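Local atomic coordinates of glycosyl hydrolase, family 38 (PDB entry 5KBP), a protein that probably hydrolyses alpha-linked mannose residues from carbohydrates, as a metal-dependent alpha-mannosidase of glycoside hydrolase family 38. Residues 336-350 with 368-382. Sequence-based numbering, arbitrary orientation.
With SO4 (sulfate ion), chain F.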
# COMPACT_ATOMS: atom_id res chain seq x y z
N PRO A 336 9.53 -11.29 20.68
CA PRO A 336 9.38 -11.35 19.21
C PRO A 336 10.32 -10.39 18.50
O PRO A 336 9.92 -9.34 17.99
CB PRO A 336 7.91 -10.99 19.03
CG PRO A 336 7.61 -10.07 20.16
CD PRO A 336 8.44 -10.55 21.33
N HIS A 337 11.60 -10.76 18.44
CA HIS A 337 12.60 -9.90 17.82
C HIS A 337 12.39 -9.79 16.32
O HIS A 337 12.43 -8.69 15.75
CB HIS A 337 14.01 -10.42 18.13
CG HIS A 337 14.47 -10.13 19.52
ND1 HIS A 337 14.64 -11.12 20.47
CD2 HIS A 337 14.77 -8.97 20.13
CE1 HIS A 337 15.04 -10.57 21.60
NE2 HIS A 337 15.13 -9.27 21.42
N ASP A 338 12.16 -10.92 15.65
CA ASP A 338 11.97 -10.90 14.20
C ASP A 338 10.76 -10.05 13.81
O ASP A 338 10.80 -9.34 12.80
CB ASP A 338 11.82 -12.32 13.66
CG ASP A 338 13.11 -13.11 13.73
OD1 ASP A 338 14.18 -12.49 13.90
OD2 ASP A 338 13.06 -14.36 13.60
N GLN A 339 9.69 -10.11 14.60
CA GLN A 339 8.50 -9.32 14.29
C GLN A 339 8.76 -7.83 14.51
O GLN A 339 8.30 -7.00 13.71
CB GLN A 339 7.32 -9.79 15.13
CG GLN A 339 6.79 -11.18 14.78
CD GLN A 339 7.58 -12.30 15.44
OE1 GLN A 339 8.67 -12.09 15.96
NE2 GLN A 339 7.01 -13.50 15.43
N PHE A 340 9.47 -7.48 15.58
CA PHE A 340 9.80 -6.08 15.81
C PHE A 340 10.74 -5.54 14.73
O PHE A 340 10.61 -4.39 14.31
CB PHE A 340 10.42 -5.89 17.20
CG PHE A 340 9.40 -5.73 18.29
CD1 PHE A 340 8.51 -4.67 18.26
CD2 PHE A 340 9.35 -6.61 19.36
CE1 PHE A 340 7.57 -4.51 19.27
CE2 PHE A 340 8.42 -6.46 20.36
CZ PHE A 340 7.53 -5.40 20.32
N ASP A 341 11.68 -6.37 14.28
CA ASP A 341 12.56 -5.96 13.19
C ASP A 341 11.77 -5.76 11.90
O ASP A 341 12.08 -4.86 11.12
CB ASP A 341 13.67 -7.00 13.00
CG ASP A 341 14.62 -6.64 11.88
OD1 ASP A 341 15.47 -5.74 12.08
OD2 ASP A 341 14.53 -7.25 10.79
N TYR A 342 10.75 -6.58 11.68
CA TYR A 342 9.90 -6.43 10.50
C TYR A 342 9.03 -5.19 10.61
O TYR A 342 8.79 -4.50 9.61
CB TYR A 342 9.05 -7.68 10.31
CG TYR A 342 8.03 -7.60 9.19
CD1 TYR A 342 8.40 -7.85 7.88
CD2 TYR A 342 6.71 -7.31 9.46
CE1 TYR A 342 7.47 -7.78 6.86
CE2 TYR A 342 5.77 -7.24 8.45
CZ TYR A 342 6.16 -7.48 7.15
OH TYR A 342 5.23 -7.41 6.13
N ALA A 343 8.53 -4.89 11.81
CA ALA A 343 7.70 -3.70 11.99
C ALA A 343 8.53 -2.42 11.88
O ALA A 343 8.08 -1.43 11.30
CB ALA A 343 6.99 -3.75 13.34
N TRP A 344 9.75 -2.43 12.42
CA TRP A 344 10.58 -1.23 12.40
C TRP A 344 11.06 -0.91 10.99
O TRP A 344 11.04 0.26 10.57
CB TRP A 344 11.76 -1.39 13.35
CG TRP A 344 11.44 -0.96 14.74
CD1 TRP A 344 11.24 -1.76 15.82
CD2 TRP A 344 11.26 0.38 15.20
NE1 TRP A 344 10.96 -1.00 16.93
CE2 TRP A 344 10.96 0.32 16.57
CE3 TRP A 344 11.32 1.64 14.58
CZ2 TRP A 344 10.72 1.46 17.34
CZ3 TRP A 344 11.08 2.76 15.34
CH2 TRP A 344 10.79 2.67 16.71
N LYS A 345 11.50 -1.93 10.24
CA LYS A 345 11.91 -1.70 8.86
C LYS A 345 10.74 -1.18 8.02
O LYS A 345 10.92 -0.28 7.19
CB LYS A 345 12.47 -2.98 8.25
CG LYS A 345 13.83 -3.37 8.79
CD LYS A 345 14.30 -4.70 8.20
CE LYS A 345 15.67 -5.08 8.75
NZ LYS A 345 16.02 -6.49 8.42
N THR A 346 9.54 -1.72 8.24
CA THR A 346 8.37 -1.21 7.54
C THR A 346 8.12 0.25 7.87
O THR A 346 7.77 1.04 6.99
CB THR A 346 7.14 -2.06 7.90
OG1 THR A 346 7.37 -3.42 7.53
CG2 THR A 346 5.90 -1.54 7.19
N LEU A 347 8.30 0.64 9.14
CA LEU A 347 8.10 2.03 9.51
C LEU A 347 9.23 2.91 9.00
O LEU A 347 8.99 4.04 8.54
CB LEU A 347 7.98 2.16 11.03
CG LEU A 347 7.81 3.58 11.56
CD1 LEU A 347 6.54 4.21 11.00
CD2 LEU A 347 7.81 3.61 13.08
N LEU A 348 10.47 2.42 9.06
CA LEU A 348 11.61 3.19 8.55
C LEU A 348 11.53 3.43 7.05
O LEU A 348 12.14 4.38 6.55
CB LEU A 348 12.92 2.48 8.89
CG LEU A 348 13.35 2.54 10.36
CD1 LEU A 348 14.57 1.67 10.60
CD2 LEU A 348 13.63 3.97 10.77
N GLN A 349 10.79 2.59 6.32
CA GLN A 349 10.62 2.81 4.88
C GLN A 349 9.76 4.03 4.59
O GLN A 349 9.74 4.50 3.44
CB GLN A 349 10.02 1.57 4.23
CG GLN A 349 10.99 0.39 4.15
CD GLN A 349 10.31 -0.91 3.77
OE1 GLN A 349 9.25 -0.91 3.15
NE2 GLN A 349 10.93 -2.02 4.14
N ASN A 350 9.04 4.55 5.58
CA ASN A 350 8.35 5.83 5.47
C ASN A 350 9.19 6.99 5.97
O ASN A 350 8.73 8.13 5.94
CB ASN A 350 7.03 5.79 6.25
CG ASN A 350 5.93 5.07 5.50
OD1 ASN A 350 6.04 4.81 4.31
ND2 ASN A 350 4.85 4.74 6.21
N MET A 368 2.82 5.22 1.27
CA MET A 368 3.27 5.36 2.65
C MET A 368 2.16 5.00 3.63
O MET A 368 2.44 4.45 4.70
CB MET A 368 3.76 6.78 2.92
CG MET A 368 5.01 7.18 2.15
SD MET A 368 5.52 8.86 2.55
CE MET A 368 5.72 8.74 4.33
N MET A 369 0.91 5.32 3.29
CA MET A 369 -0.21 4.97 4.16
C MET A 369 -0.32 3.46 4.33
O MET A 369 -0.65 2.98 5.42
CB MET A 369 -1.51 5.55 3.60
CG MET A 369 -1.66 7.06 3.78
SD MET A 369 -2.09 7.55 5.46
CE MET A 369 -0.50 8.03 6.10
N THR A 370 -0.06 2.71 3.26
CA THR A 370 -0.08 1.25 3.36
C THR A 370 1.01 0.76 4.31
O THR A 370 0.77 -0.13 5.13
CB THR A 370 0.09 0.62 1.98
OG1 THR A 370 -1.04 0.93 1.16
CG2 THR A 370 0.24 -0.89 2.09
N ARG A 371 2.21 1.34 4.22
CA ARG A 371 3.28 0.98 5.15
C ARG A 371 2.90 1.34 6.58
O ARG A 371 3.17 0.57 7.51
CB ARG A 371 4.58 1.68 4.75
CG ARG A 371 5.04 1.40 3.33
CD ARG A 371 6.50 1.81 3.17
NE ARG A 371 6.96 1.72 1.79
CZ ARG A 371 7.09 2.76 0.97
NH1 ARG A 371 7.52 2.58 -0.27
NH2 ARG A 371 6.79 3.98 1.39
N PHE A 372 2.28 2.51 6.78
CA PHE A 372 1.84 2.91 8.11
C PHE A 372 0.81 1.93 8.66
O PHE A 372 0.90 1.51 9.82
CB PHE A 372 1.28 4.33 8.07
CG PHE A 372 2.32 5.40 8.21
CD1 PHE A 372 3.29 5.32 9.19
CD2 PHE A 372 2.33 6.49 7.35
CE1 PHE A 372 4.24 6.31 9.32
CE2 PHE A 372 3.28 7.48 7.48
CZ PHE A 372 4.24 7.39 8.46
N GLU A 373 -0.17 1.56 7.84
CA GLU A 373 -1.19 0.60 8.28
C GLU A 373 -0.56 -0.73 8.66
O GLU A 373 -0.91 -1.32 9.69
CB GLU A 373 -2.23 0.40 7.18
CG GLU A 373 -3.06 1.63 6.85
CD GLU A 373 -4.33 1.72 7.68
OE1 GLU A 373 -5.06 2.72 7.54
OE2 GLU A 373 -4.59 0.78 8.46
N ASN A 374 0.38 -1.22 7.85
CA ASN A 374 0.98 -2.53 8.10
C ASN A 374 1.85 -2.51 9.35
O ASN A 374 1.77 -3.41 10.19
CB ASN A 374 1.78 -2.97 6.88
CG ASN A 374 0.90 -3.35 5.70
OD1 ASN A 374 -0.26 -3.72 5.88
ND2 ASN A 374 1.45 -3.26 4.50
N ALA A 375 2.70 -1.49 9.49
CA ALA A 375 3.53 -1.38 10.68
C ALA A 375 2.67 -1.21 11.93
O ALA A 375 2.96 -1.80 12.98
CB ALA A 375 4.50 -0.21 10.54
N ASN A 376 1.59 -0.43 11.83
CA ASN A 376 0.73 -0.20 12.98
C ASN A 376 0.02 -1.48 13.41
O ASN A 376 -0.13 -1.75 14.60
CB ASN A 376 -0.29 0.90 12.67
CG ASN A 376 -1.12 1.30 13.87
OD1 ASN A 376 -0.58 1.73 14.89
ND2 ASN A 376 -2.43 1.17 13.76
N ASP A 377 -0.41 -2.29 12.44
CA ASP A 377 -1.11 -3.53 12.77
C ASP A 377 -0.18 -4.56 13.40
O ASP A 377 -0.61 -5.36 14.23
CB ASP A 377 -1.78 -4.11 11.53
CG ASP A 377 -2.90 -3.23 11.01
OD1 ASP A 377 -3.47 -2.45 11.81
OD2 ASP A 377 -3.21 -3.31 9.80
N VAL A 378 1.10 -4.55 13.01
CA VAL A 378 2.07 -5.44 13.66
C VAL A 378 2.31 -4.99 15.09
O VAL A 378 2.40 -5.82 16.01
CB VAL A 378 3.37 -5.49 12.85
CG1 VAL A 378 4.42 -6.31 13.59
CG2 VAL A 378 3.12 -6.08 11.47
N GLY A 379 2.42 -3.68 15.32
CA GLY A 379 2.56 -3.18 16.68
C GLY A 379 1.35 -3.49 17.55
O GLY A 379 1.50 -3.74 18.75
N HIS A 380 0.16 -3.48 16.96
CA HIS A 380 -1.04 -3.85 17.71
C HIS A 380 -1.04 -5.34 18.04
O HIS A 380 -1.37 -5.73 19.16
CB HIS A 380 -2.30 -3.47 16.92
CG HIS A 380 -2.73 -2.05 17.12
ND1 HIS A 380 -2.13 -1.00 16.46
CD2 HIS A 380 -3.70 -1.51 17.89
CE1 HIS A 380 -2.72 0.13 16.83
NE2 HIS A 380 -3.67 -0.16 17.69
N PHE A 381 -0.68 -6.18 17.07
CA PHE A 381 -0.63 -7.62 17.32
C PHE A 381 0.36 -7.95 18.43
O PHE A 381 0.04 -8.70 19.36
CB PHE A 381 -0.26 -8.36 16.03
CG PHE A 381 -0.02 -9.84 16.22
CD1 PHE A 381 1.25 -10.31 16.51
CD2 PHE A 381 -1.06 -10.74 16.10
CE1 PHE A 381 1.48 -11.67 16.68
CE2 PHE A 381 -0.84 -12.10 16.27
CZ PHE A 381 0.43 -12.56 16.57
N LEU A 382 1.57 -7.40 18.34
CA LEU A 382 2.59 -7.70 19.33
C LEU A 382 2.21 -7.18 20.71
O LEU A 382 2.53 -7.81 21.72
CB LEU A 382 3.94 -7.13 18.89
CG LEU A 382 4.52 -7.75 17.62
CD1 LEU A 382 5.81 -7.06 17.21
CD2 LEU A 382 4.74 -9.24 17.81
S SO4 F . -5.46 2.74 15.51
O1 SO4 F . -5.42 1.45 14.84
O2 SO4 F . -6.45 2.71 16.58
O3 SO4 F . -4.14 3.03 16.07
O4 SO4 F . -5.82 3.78 14.54
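Asn350 plugs into the side of helix 368-382 and is held from three directions. Its ND2 donates to Met368 O (2.9 Å), an oxygen that also accepts the helical bond from Phe372 N; the same ND2 sits over the centre of the Phe372 ring, 3.1 Å above its plane. Its OD1 receives Arg371 NH2 at 3.1 Å in a nearly straight bond lying in the guanidinium plane, while Gln349 O lies over one face of that group. The extended Arg371 chain runs alongside the Asn350 amide, and NH2 also forms a salt bridge with Glu20. Leu347 CD1 meets the edge of the Phe372 ring at CE1 (3.5 Å). Midway, small residues draw the backbones together: the CA atoms of Ala343 and Ala375 are 4.9 Å apart, and Ala375 CB packs against Ala343 O, Thr346 CG2 and Leu347 CB. The two helices run antiparallel at 156°, their axes 8.6 Å apart, within the helical middle domain of the family 38 fold; helix 304-332 packs against both. Farther on, Ala343 CB touches Val378 CG1 (3.6 Å). At the other end Leu382 forks: CD1 makes a CH-pi contact over the centre of the Phe340 ring, and CD2 rests on Pro336 and Gln339 CB. A bend at chi2 (83°) turns the Gln339 amide away from helix 368-382. The flank carrying Tyr342 is looser: with CG anti to the backbone N (chi1 175°), Val378 CG2 meets the ring at its edge, 4.2 Å from Tyr342 CE2, and the hydroxyl bonds to Glu26 of the second subunit, whose His29 meets the ring edge-to-face.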